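DTDP-4-dehydrorhamnose reductase (PDB 2GGS) binds NADPH in a Rossmann-type fold and probably reduces dTDP-4-dehydrorhamnose. Local coordinates at residues A[39-42]-A[48-51]; A[59-64]-A[89-94]; A[15-20]-A[24-29]. All coordinates share one frame; numbering follows the deposited sequence.

Contact 1. Residues A[39-42]-A[48-51]; sequences YKLD and RLED. With NDP (NADPH dihydro-nicotinamide-adenine-dinucleotide phosphate), chain C.
Leu41 meets helix 46-56 with both ends of its fork, just beyond edge strand 39-40 of the parallel sheet. CD2 lies 4.1 Å from CD1 of Leu49, and the two leucine side chains cross at about a right angle, an apolar pairing suited to this buried place. The other branch, CD1, rests on the helix backbone, 4.0 Å from the carbonyl carbon of Arg48. Leu41 reaches the helix because its CG stands anti to the backbone N (chi1 176°). Val29 and Phe52 also touch Leu41, while His90 and Ile91 of helix 77-97 pack on Leu49, which makes this the close side of the contact. The Arg48 side is looser: its CB comes to 4.2 Å from Leu41 CD1, but the extended chain carries the guanidinium to the surface, where it makes a long, weak ion pair with Asp45. On the cofactor side, Asp42 OD1 accepts a nearly straight hydrogen bond from N6A of NADPH (3.0 Å, 171°), and Thr44 OG1 binds the same oxygen. The chemistry is therefore divided: apolar branches seat the loop on the helix, while the adjoining carboxylate accepts from the exocyclic amine, a pairing consistent with selection of adenine.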
loop_
_atom_site.group_PDB
_atom_site.type_symbol
_atom_site.label_atom_id
_atom_site.label_comp_id
_atom_site.label_asym_id
_atom_site.label_seq_id
_atom_site.Cartn_x
_atom_site.Cartn_y
_atom_site.Cartn_z
ATOM N N TYR A 39 10.983 12.291 -11.467
ATOM C CA TYR A 39 10.338 12.736 -12.694
ATOM C C TYR A 39 8.898 12.997 -12.377
ATOM O O TYR A 39 8.207 12.144 -11.785
ATOM C CB TYR A 39 10.390 11.650 -13.775
ATOM C CG TYR A 39 11.772 11.358 -14.256
ATOM C CD1 TYR A 39 12.264 11.967 -15.405
ATOM C CD2 TYR A 39 12.593 10.461 -13.572
ATOM C CE1 TYR A 39 13.547 11.702 -15.845
ATOM C CE2 TYR A 39 13.883 10.178 -14.012
ATOM C CZ TYR A 39 14.350 10.798 -15.152
ATOM O OH TYR A 39 15.631 10.533 -15.602
ATOM N N LYS A 40 8.420 14.173 -12.778
ATOM C CA LYS A 40 7.054 14.518 -12.530
ATOM C C LYS A 40 6.165 13.905 -13.611
ATOM O O LYS A 40 6.412 14.088 -14.808
ATOM C CB LYS A 40 6.894 16.046 -12.562
ATOM C CG LYS A 40 5.551 16.462 -12.045
ATOM C CD LYS A 40 5.314 17.987 -12.215
ATOM C CE LYS A 40 3.939 18.368 -11.739
ATOM N NZ LYS A 40 3.845 18.452 -10.241
ATOM N N LEU A 41 5.118 13.195 -13.189
ATOM C CA LEU A 41 4.205 12.524 -14.128
ATOM C C LEU A 41 2.885 12.214 -13.463
ATOM O O LEU A 41 2.812 11.521 -12.409
ATOM C CB LEU A 41 4.848 11.262 -14.755
ATOM C CG LEU A 41 4.006 10.397 -15.688
ATOM C CD1 LEU A 41 3.766 11.134 -17.001
ATOM C CD2 LEU A 41 4.751 9.107 -15.962
ATOM N N ASP A 42 1.825 12.724 -14.065
ATOM C CA ASP A 42 0.477 12.402 -13.649
ATOM C C ASP A 42 0.051 11.154 -14.379
ATOM O O ASP A 42 -0.130 11.162 -15.608
ATOM C CB ASP A 42 -0.484 13.555 -14.000
ATOM C CG ASP A 42 -1.889 13.340 -13.462
ATOM O OD1 ASP A 42 -2.308 12.169 -13.214
ATOM O OD2 ASP A 42 -2.617 14.360 -13.284
ATOM N N ARG A 48 0.737 10.285 -21.989
ATOM C CA ARG A 48 2.026 10.722 -21.411
ATOM C C ARG A 48 2.638 9.591 -20.570
ATOM O O ARG A 48 3.848 9.342 -20.643
ATOM C CB ARG A 48 1.882 11.999 -20.600
ATOM C CG ARG A 48 1.887 13.259 -21.463
ATOM C CD ARG A 48 2.282 14.510 -20.682
ATOM N NE ARG A 48 1.835 15.729 -21.356
ATOM C CZ ARG A 48 1.857 16.942 -20.807
ATOM N NH1 ARG A 48 2.340 17.114 -19.581
ATOM N NH2 ARG A 48 1.413 17.992 -21.493
ATOM N N LEU A 49 1.786 8.905 -19.811
ATOM C CA LEU A 49 2.210 7.702 -19.056
ATOM C C LEU A 49 2.803 6.622 -19.956
ATOM O O LEU A 49 3.934 6.154 -19.724
ATOM C CB LEU A 49 1.040 7.153 -18.232
ATOM C CG LEU A 49 1.229 5.763 -17.605
ATOM C CD1 LEU A 49 2.331 5.863 -16.530
ATOM C CD2 LEU A 49 -0.091 5.306 -17.013
ATOM N N GLU A 50 2.051 6.195 -20.975
ATOM C CA GLU A 50 2.537 5.156 -21.855
ATOM C C GLU A 50 3.848 5.552 -22.559
ATOM O O GLU A 50 4.771 4.749 -22.672
ATOM C CB GLU A 50 1.467 4.723 -22.864
ATOM C CG GLU A 50 0.201 4.144 -22.211
ATOM C CD GLU A 50 -0.738 3.427 -23.194
ATOM O OE1 GLU A 50 -0.280 2.751 -24.128
ATOM O OE2 GLU A 50 -1.952 3.562 -23.040
ATOM N N ASP A 51 3.928 6.802 -23.012
ATOM C CA ASP A 51 5.132 7.308 -23.666
ATOM C C ASP A 51 6.316 7.260 -22.715
ATOM O O ASP A 51 7.411 6.880 -23.098
ATOM C CB ASP A 51 4.952 8.771 -24.093
ATOM C CG ASP A 51 6.145 9.270 -24.900
ATOM O OD1 ASP A 51 6.468 8.642 -25.922
ATOM O OD2 ASP A 51 6.777 10.247 -24.474
HETATM P PA NDP C . 0.778 7.270 -0.290
HETATM O O1A NDP C . -0.523 7.934 -0.112
HETATM O O2A NDP C . 1.794 7.653 0.719
HETATM O O5B NDP C . 1.385 7.538 -1.724
HETATM C C5B NDP C . 0.542 7.648 -2.857
HETATM C C4B NDP C . 1.469 7.853 -4.027
HETATM O O4B NDP C . 0.671 7.821 -5.213
HETATM C C3B NDP C . 2.241 9.161 -3.966
HETATM O O3B NDP C . 3.556 8.922 -4.392
HETATM C C2B NDP C . 1.491 10.006 -5.003
HETATM O O2B NDP C . 2.385 10.922 -5.558
HETATM C C1B NDP C . 1.107 8.920 -5.998
HETATM N N9A NDP C . 0.011 9.359 -6.867
HETATM C C8A NDP C . -1.289 9.564 -6.514
HETATM N N7A NDP C . -1.968 9.993 -7.616
HETATM C C5A NDP C . -1.096 10.056 -8.637
HETATM C C6A NDP C . -1.233 10.441 -9.976
HETATM N N6A NDP C . -2.413 10.950 -10.428
HETATM N N1A NDP C . -0.103 10.409 -10.748
HETATM C C2A NDP C . 1.141 10.002 -10.282
HETATM N N3A NDP C . 1.267 9.642 -8.961
HETATM C C4A NDP C . 0.167 9.681 -8.174
HETATM O O3 NDP C . 0.389 5.696 -0.328
HETATM P PN NDP C . 1.221 4.470 0.331
HETATM O O1N NDP C . 2.646 4.531 0.099
HETATM O O2N NDP C . 0.665 4.410 1.702
HETATM O O5D NDP C . 0.555 3.257 -0.472
HETATM C C5D NDP C . 1.302 2.549 -1.456
HETATM C C4D NDP C . 0.455 1.487 -2.145
HETATM O O4D NDP C . 0.007 0.578 -1.166
HETATM C C3D NDP C . -0.795 2.022 -2.838
HETATM O O3D NDP C . -0.973 1.170 -3.937
HETATM C C2D NDP C . -1.895 1.802 -1.829
HETATM O O2D NDP C . -3.154 1.716 -2.475
HETATM C C1D NDP C . -1.417 0.459 -1.224
HETATM N N1N NDP C . -1.976 0.265 0.119
HETATM C C2N NDP C . -1.867 1.297 1.011
HETATM C C3N NDP C . -2.192 1.137 2.351
HETATM C C7N NDP C . -2.047 2.303 3.275
HETATM O O7N NDP C . -2.593 2.213 4.570
HETATM N N7N NDP C . -1.423 3.404 2.861
HETATM C C4N NDP C . -2.696 -0.197 2.869
HETATM C C5N NDP C . -2.817 -1.265 1.808
HETATM C C6N NDP C . -2.438 -0.982 0.491
HETATM P P2B NDP C . 2.385 12.525 -5.127
HETATM O O1X NDP C . 3.716 12.960 -5.591
HETATM O O2X NDP C . 2.187 12.630 -3.652
HETATM O O3X NDP C . 1.222 13.264 -5.838
#

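Contact 2. Residues A[59-64]-A[89-94]; sequences DVIINA and RHIVRA. With NDP (NADPH dihydro-nicotinamide-adenine-dinucleotide phosphate), chain C.
This is a buried strand-to-helix contact in the Rossmann-type core, where helix 77-97 lies against strand 60-63, an inner strand of the parallel sheet. Ile91 carries the helix side alone, offering two different branches to two strand residues. Its CG2 meets CG2 of Ile61 at 4.0 Å, methyl to methyl, the two side chains slanting across each other. Its longer arm ends in CD1, which sits against the amide of Asn63, 3.3 Å from OD1 and 3.5 Å from CG. That arm gets so far because it is extended (chi2 173°), and a beta-branched isoleucine suits the spot by filling both directions from one helix position. Ile61 and Asn63, two apart on the strand, both direct their side chains to this face of the sheet, whereas Ile62 between them faces helix 11-20 and packs on Leu16 and Leu20.

Asn63 is a polar residue in a buried place, and both ends of its amide have partners outside the contact: OD1 is hydrogen-bonded to Thr6 OG1 and ND2 to His104 ND1, on residues of the neighbouring strands. CG anti to the backbone N (chi1 -176°) sets the amide where CD1 of Ile91 rests on it. Directly after it, Ala64 O approaches C3D of the nicotinamide ribose of NADPH at 3.3 Å. A buried amide can be afforded here because both its ends are bonded to adjacent strands, while the isoleucine methyl gives it apolar cover beside the cofactor.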
loop_
_atom_site.group_PDB
_atom_site.type_symbol
_atom_site.label_atom_id
_atom_site.label_comp_id
_atom_site.label_asym_id
_atom_site.label_seq_id
_atom_site.Cartn_x
_atom_site.Cartn_y
_atom_site.Cartn_z
ATOM N N ASP A 59 13.112 -2.277 -16.722
ATOM C CA ASP A 59 13.075 -3.740 -16.732
ATOM C C ASP A 59 11.916 -4.174 -15.858
ATOM O O ASP A 59 11.273 -5.197 -16.105
ATOM C CB ASP A 59 14.369 -4.322 -16.163
ATOM C CG ASP A 59 15.581 -3.979 -17.008
ATOM O OD1 ASP A 59 15.597 -4.281 -18.215
ATOM O OD2 ASP A 59 16.534 -3.414 -16.468
ATOM N N VAL A 60 11.682 -3.360 -14.824
ATOM C CA VAL A 60 10.727 -3.644 -13.766
ATOM C C VAL A 60 9.888 -2.374 -13.489
ATOM O O VAL A 60 10.409 -1.259 -13.461
ATOM C CB VAL A 60 11.452 -4.122 -12.473
ATOM C CG1 VAL A 60 10.472 -4.255 -11.313
ATOM C CG2 VAL A 60 12.155 -5.458 -12.749
ATOM N N ILE A 61 8.580 -2.545 -13.318
ATOM C CA ILE A 61 7.755 -1.428 -12.911
ATOM C C ILE A 61 7.117 -1.844 -11.579
ATOM O O ILE A 61 6.445 -2.853 -11.544
ATOM C CB ILE A 61 6.633 -1.126 -13.934
ATOM C CG1 ILE A 61 7.252 -0.697 -15.275
ATOM C CG2 ILE A 61 5.685 -0.017 -13.420
ATOM C CD1 ILE A 61 6.303 -0.870 -16.418
ATOM N N ILE A 62 7.293 -1.038 -10.536
ATOM C CA ILE A 62 6.547 -1.246 -9.287
ATOM C C ILE A 62 5.487 -0.139 -9.176
ATOM O O ILE A 62 5.845 1.050 -9.039
ATOM C CB ILE A 62 7.471 -1.214 -8.056
ATOM C CG1 ILE A 62 8.565 -2.295 -8.131
ATOM C CG2 ILE A 62 6.645 -1.459 -6.778
ATOM C CD1 ILE A 62 9.698 -2.080 -7.091
ATOM N N ASN A 63 4.206 -0.521 -9.309
ATOM C CA ASN A 63 3.108 0.466 -9.293
ATOM C C ASN A 63 2.592 0.680 -7.876
ATOM O O ASN A 63 1.722 -0.090 -7.407
ATOM C CB ASN A 63 1.950 0.034 -10.191
ATOM C CG ASN A 63 0.879 1.099 -10.245
ATOM O OD1 ASN A 63 1.220 2.286 -10.272
ATOM N ND2 ASN A 63 -0.402 0.702 -10.192
ATOM N N ALA A 64 3.178 1.668 -7.184
ATOM C CA ALA A 64 2.740 2.015 -5.828
ATOM C C ALA A 64 1.868 3.263 -5.812
ATOM O O ALA A 64 1.331 3.653 -4.769
ATOM C CB ALA A 64 3.935 2.188 -4.882
ATOM N N ARG A 89 -4.435 -0.104 -16.311
ATOM C CA ARG A 89 -4.616 -0.650 -17.650
ATOM C C ARG A 89 -3.498 -0.140 -18.582
ATOM O O ARG A 89 -2.921 -0.880 -19.415
ATOM C CB ARG A 89 -5.986 -0.282 -18.214
ATOM C CG ARG A 89 -6.187 -0.975 -19.572
ATOM C CD ARG A 89 -7.627 -0.901 -20.069
ATOM N NE ARG A 89 -7.878 0.300 -20.853
ATOM C CZ ARG A 89 -7.677 0.411 -22.160
ATOM N NH1 ARG A 89 -7.174 -0.605 -22.865
ATOM N NH2 ARG A 89 -7.952 1.562 -22.755
ATOM N N HIS A 90 -3.175 1.124 -18.425
ATOM C CA HIS A 90 -2.197 1.739 -19.295
ATOM C C HIS A 90 -0.754 1.390 -18.915
ATOM O O HIS A 90 0.096 1.262 -19.763
ATOM C CB HIS A 90 -2.470 3.245 -19.342
ATOM C CG HIS A 90 -3.781 3.558 -19.980
ATOM N ND1 HIS A 90 -3.925 3.602 -21.350
ATOM C CD2 HIS A 90 -5.014 3.791 -19.464
ATOM C CE1 HIS A 90 -5.185 3.879 -21.650
ATOM N NE2 HIS A 90 -5.873 3.980 -20.531
ATOM N N ILE A 91 -0.489 1.218 -17.628
ATOM C CA ILE A 91 0.791 0.706 -17.205
ATOM C C ILE A 91 1.045 -0.697 -17.781
ATOM O O ILE A 91 2.096 -0.967 -18.329
ATOM C CB ILE A 91 0.863 0.672 -15.657
ATOM C CG1 ILE A 91 0.891 2.109 -15.121
ATOM C CG2 ILE A 91 2.103 -0.104 -15.220
ATOM C CD1 ILE A 91 0.796 2.159 -13.562
ATOM N N VAL A 92 0.050 -1.563 -17.686
ATOM C CA VAL A 92 0.155 -2.920 -18.245
ATOM C C VAL A 92 0.375 -2.885 -19.779
ATOM O O VAL A 92 1.254 -3.581 -20.291
ATOM C CB VAL A 92 -1.054 -3.763 -17.867
ATOM C CG1 VAL A 92 -1.068 -5.071 -18.655
ATOM C CG2 VAL A 92 -1.006 -4.027 -16.342
ATOM N N ARG A 93 -0.402 -2.043 -20.476
ATOM C CA ARG A 93 -0.301 -1.976 -21.935
ATOM C C ARG A 93 1.090 -1.544 -22.421
ATOM O O ARG A 93 1.731 -2.239 -23.227
ATOM C CB ARG A 93 -1.374 -1.065 -22.522
ATOM C CG ARG A 93 -1.423 -1.198 -24.028
ATOM C CD ARG A 93 -2.697 -0.634 -24.559
ATOM N NE ARG A 93 -2.780 0.806 -24.372
ATOM C CZ ARG A 93 -3.725 1.554 -24.936
ATOM N NH1 ARG A 93 -4.633 0.978 -25.709
ATOM N NH2 ARG A 93 -3.769 2.865 -24.751
ATOM N N ALA A 94 1.550 -0.401 -21.922
ATOM C CA ALA A 94 2.906 0.090 -22.208
ATOM C C ALA A 94 4.010 -0.840 -21.743
ATOM O O ALA A 94 4.997 -1.062 -22.474
ATOM C CB ALA A 94 3.083 1.472 -21.617
HETATM P PA NDP C . 0.778 7.270 -0.290
HETATM O O1A NDP C . -0.523 7.934 -0.112
HETATM O O2A NDP C . 1.794 7.653 0.719
HETATM O O5B NDP C . 1.385 7.538 -1.724
HETATM C C5B NDP C . 0.542 7.648 -2.857
HETATM C C4B NDP C . 1.469 7.853 -4.027
HETATM O O4B NDP C . 0.671 7.821 -5.213
HETATM C C3B NDP C . 2.241 9.161 -3.966
HETATM O O3B NDP C . 3.556 8.922 -4.392
HETATM C C2B NDP C . 1.491 10.006 -5.003
HETATM O O2B NDP C . 2.385 10.922 -5.558
HETATM C C1B NDP C . 1.107 8.920 -5.998
HETATM N N9A NDP C . 0.011 9.359 -6.867
HETATM C C8A NDP C . -1.289 9.564 -6.514
HETATM N N7A NDP C . -1.968 9.993 -7.616
HETATM C C5A NDP C . -1.096 10.056 -8.637
HETATM C C6A NDP C . -1.233 10.441 -9.976
HETATM N N6A NDP C . -2.413 10.950 -10.428
HETATM N N1A NDP C . -0.103 10.409 -10.748
HETATM C C2A NDP C . 1.141 10.002 -10.282
HETATM N N3A NDP C . 1.267 9.642 -8.961
HETATM C C4A NDP C . 0.167 9.681 -8.174
HETATM O O3 NDP C . 0.389 5.696 -0.328
HETATM P PN NDP C . 1.221 4.470 0.331
HETATM O O1N NDP C . 2.646 4.531 0.099
HETATM O O2N NDP C . 0.665 4.410 1.702
HETATM O O5D NDP C . 0.555 3.257 -0.472
HETATM C C5D NDP C . 1.302 2.549 -1.456
HETATM C C4D NDP C . 0.455 1.487 -2.145
HETATM O O4D NDP C . 0.007 0.578 -1.166
HETATM C C3D NDP C . -0.795 2.022 -2.838
HETATM O O3D NDP C . -0.973 1.170 -3.937
HETATM C C2D NDP C . -1.895 1.802 -1.829
HETATM O O2D NDP C . -3.154 1.716 -2.475
HETATM C C1D NDP C . -1.417 0.459 -1.224
HETATM N N1N NDP C . -1.976 0.265 0.119
HETATM C C2N NDP C . -1.867 1.297 1.011
HETATM C C3N NDP C . -2.192 1.137 2.351
HETATM C C7N NDP C . -2.047 2.303 3.275
HETATM O O7N NDP C . -2.593 2.213 4.570
HETATM N N7N NDP C . -1.423 3.404 2.861
HETATM C C4N NDP C . -2.696 -0.197 2.869
HETATM C C5N NDP C . -2.817 -1.265 1.808
HETATM C C6N NDP C . -2.438 -0.982 0.491
HETATM P P2B NDP C . 2.385 12.525 -5.127
HETATM O O1X NDP C . 3.716 12.960 -5.591
HETATM O O2X NDP C . 2.187 12.630 -3.652
HETATM O O3X NDP C . 1.222 13.264 -5.838
#

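Contact 3. Residues A[15-20]-A[24-29]; sequences ELSRLL and HEVIKV
Leu20 lays its CD2 methyl over one face of the His24 imidazole, 4.0 Å from the ring centroid and 26° off the ring normal, a CH-pi contact displaced toward ND1. The modelled position of His24 is strained against the end of the helix, so these details are less certain than the rest. At the ring edge, water 1 lies in the ring plane, 3.2 Å from ND1, and donates a hydrogen bond to Leu19 O. If the model is right, histidine serves well here, its face taking a methyl and its ND1 joining the water bridge.

Where the strand begins, Val26 presents CG2 to Leu20 CB at 3.7 Å, a compact beta-branched group packed between helix and sheet. Leu20 is thus shared between the histidine and the valine, and Leu194 of helix 186-199 also touches it. Lys28 contributes its aliphatic part: CD comes to 3.5 Å from Ser17 OG, with the chain bent at chi3 (-78°), and its NZ makes a weak hydrogen bond to Gln36 O. A small serine allows this approach, its hydroxyl being bonded to Gly13 O one turn back in its own helix. On another side of the helix, Arg18 grips Glu15 OE1 side-on through NE and NH2, a salt bridge between residues about one turn apart.

Helix 15-20 and strand 26-29 run nearly antiparallel, at 166°, with their axes 9.5 Å apart at closest approach. A helix returning over the sheet and turning straight into a strand parallel to the first is the beta-alpha-beta crossover of strand 3-6, helix 11-20 and strand 26-30, the opening unit of the NADPH-binding Rossmann fold.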
loop_
_atom_site.group_PDB
_atom_site.type_symbol
_atom_site.label_atom_id
_atom_site.label_comp_id
_atom_site.label_asym_id
_atom_site.label_seq_id
_atom_site.Cartn_x
_atom_site.Cartn_y
_atom_site.Cartn_z
ATOM N N GLU A 15 10.649 4.461 0.663
ATOM C CA GLU A 15 11.408 3.351 1.189
ATOM C C GLU A 15 11.933 2.429 0.079
ATOM O O GLU A 15 13.097 2.002 0.131
ATOM C CB GLU A 15 10.595 2.608 2.254
ATOM C CG GLU A 15 10.270 3.504 3.478
ATOM C CD GLU A 15 11.500 4.056 4.155
ATOM O OE1 GLU A 15 12.512 3.319 4.269
ATOM O OE2 GLU A 15 11.473 5.234 4.603
ATOM N N LEU A 16 11.104 2.128 -0.920
ATOM C CA LEU A 16 11.577 1.402 -2.101
ATOM C C LEU A 16 12.764 2.087 -2.764
ATOM O O LEU A 16 13.737 1.454 -3.119
ATOM C CB LEU A 16 10.458 1.260 -3.144
ATOM C CG LEU A 16 9.319 0.288 -2.846
ATOM C CD1 LEU A 16 8.122 0.383 -3.809
ATOM C CD2 LEU A 16 9.893 -1.146 -2.847
ATOM N N SER A 17 12.655 3.400 -2.975
ATOM C CA SER A 17 13.748 4.145 -3.571
ATOM C C SER A 17 15.063 3.966 -2.787
ATOM O O SER A 17 16.115 3.736 -3.370
ATOM C CB SER A 17 13.352 5.616 -3.658
ATOM O OG SER A 17 12.335 5.719 -4.643
ATOM N N ARG A 18 14.966 4.064 -1.462
ATOM C CA ARG A 18 16.114 4.028 -0.562
ATOM C C ARG A 18 16.818 2.693 -0.743
ATOM O O ARG A 18 18.052 2.633 -0.911
ATOM C CB ARG A 18 15.639 4.208 0.883
ATOM C CG ARG A 18 16.789 4.264 1.903
ATOM C CD ARG A 18 16.286 4.572 3.319
ATOM N NE ARG A 18 15.329 3.594 3.838
ATOM C CZ ARG A 18 15.628 2.363 4.267
ATOM N NH1 ARG A 18 16.889 1.925 4.293
ATOM N NH2 ARG A 18 14.653 1.570 4.699
ATOM N N LEU A 19 16.025 1.636 -0.767
ATOM C CA LEU A 19 16.581 0.278 -0.737
ATOM C C LEU A 19 17.027 -0.194 -2.096
ATOM O O LEU A 19 18.090 -0.854 -2.239
ATOM C CB LEU A 19 15.569 -0.710 -0.169
ATOM C CG LEU A 19 15.192 -0.565 1.304
ATOM C CD1 LEU A 19 14.099 -1.573 1.587
ATOM C CD2 LEU A 19 16.408 -0.799 2.179
ATOM N N LEU A 20 16.200 0.089 -3.104
ATOM C CA LEU A 20 16.536 -0.330 -4.467
ATOM C C LEU A 20 17.759 0.380 -5.031
ATOM O O LEU A 20 18.461 -0.177 -5.871
ATOM C CB LEU A 20 15.358 -0.142 -5.433
ATOM C CG LEU A 20 14.315 -1.234 -5.421
ATOM C CD1 LEU A 20 13.245 -0.893 -6.434
ATOM C CD2 LEU A 20 14.946 -2.562 -5.775
ATOM N N HIS A 24 21.020 -1.589 -8.816
ATOM C CA HIS A 24 19.616 -1.156 -8.890
ATOM C C HIS A 24 19.477 0.296 -9.382
ATOM O O HIS A 24 19.604 1.253 -8.635
ATOM C CB HIS A 24 18.688 -1.586 -7.739
ATOM C CG HIS A 24 18.267 -3.030 -7.807
ATOM N ND1 HIS A 24 18.188 -3.836 -6.689
ATOM C CD2 HIS A 24 17.933 -3.818 -8.857
ATOM C CE1 HIS A 24 17.813 -5.052 -7.048
ATOM N NE2 HIS A 24 17.657 -5.069 -8.361
ATOM N N GLU A 25 19.268 0.426 -10.687
ATOM C CA GLU A 25 19.036 1.716 -11.340
ATOM C C GLU A 25 17.550 2.106 -11.212
ATOM O O GLU A 25 16.695 1.365 -11.665
ATOM C CB GLU A 25 19.412 1.600 -12.818
ATOM C CG GLU A 25 19.131 2.822 -13.642
ATOM C CD GLU A 25 19.383 2.633 -15.155
ATOM O OE1 GLU A 25 19.810 1.541 -15.625
ATOM O OE2 GLU A 25 19.144 3.606 -15.888
ATOM N N VAL A 26 17.252 3.265 -10.625
ATOM C CA VAL A 26 15.868 3.572 -10.231
ATOM C C VAL A 26 15.338 4.805 -10.948
ATOM O O VAL A 26 16.017 5.819 -11.038
ATOM C CB VAL A 26 15.727 3.786 -8.693
ATOM C CG1 VAL A 26 14.296 4.147 -8.334
ATOM C CG2 VAL A 26 16.127 2.530 -7.939
ATOM N N ILE A 27 14.128 4.676 -11.489
ATOM C CA ILE A 27 13.397 5.799 -12.056
ATOM C C ILE A 27 12.248 6.125 -11.117
ATOM O O ILE A 27 11.309 5.341 -10.975
ATOM C CB ILE A 27 12.859 5.477 -13.467
ATOM C CG1 ILE A 27 14.015 5.009 -14.367
ATOM C CG2 ILE A 27 12.087 6.680 -14.042
ATOM C CD1 ILE A 27 13.538 4.265 -15.569
ATOM N N LYS A 28 12.338 7.281 -10.485
ATOM C CA LYS A 28 11.394 7.690 -9.427
ATOM C C LYS A 28 10.360 8.653 -9.980
ATOM O O LYS A 28 10.748 9.722 -10.440
ATOM C CB LYS A 28 12.151 8.369 -8.266
ATOM C CG LYS A 28 13.245 7.480 -7.644
ATOM C CD LYS A 28 13.958 8.169 -6.502
ATOM C CE LYS A 28 14.969 9.153 -6.984
ATOM N NZ LYS A 28 16.035 9.206 -5.933
ATOM N N VAL A 29 9.077 8.277 -9.922
ATOM C CA VAL A 29 7.985 9.146 -10.430
ATOM C C VAL A 29 7.164 9.758 -9.296
ATOM O O VAL A 29 6.726 9.053 -8.370
ATOM C CB VAL A 29 7.077 8.378 -11.453
ATOM C CG1 VAL A 29 5.749 9.135 -11.730
ATOM C CG2 VAL A 29 7.829 8.174 -12.784
HETATM O O HOH W 1 19.200 -2.906 -3.766
#

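The three contacts reach the same parallel sheet, and helices pack on both of its faces. Contacts 1 and 2 are neighbours, their centres about 11 Å apart: Glu50 OE2 lies 2.6 Å from Arg93 NH2 in a salt bridge joining helices 46-56 and 77-97. Contacts 1 and 3, with centres about 17 Å apart, meet through adjacent strands, where Tyr39 N probably bonds to Lys28 O at 2.8 Å. Contact 3 reaches contact 2 through Ile62, whose CD1 is 3.8 Å from Leu20 CD1. NADPH touches contact 1 at its adenine and contact 2 at its nicotinamide ribose, whereas in contact 3 Ser17 remains about 9 Å from the cofactor, measured from its side chain.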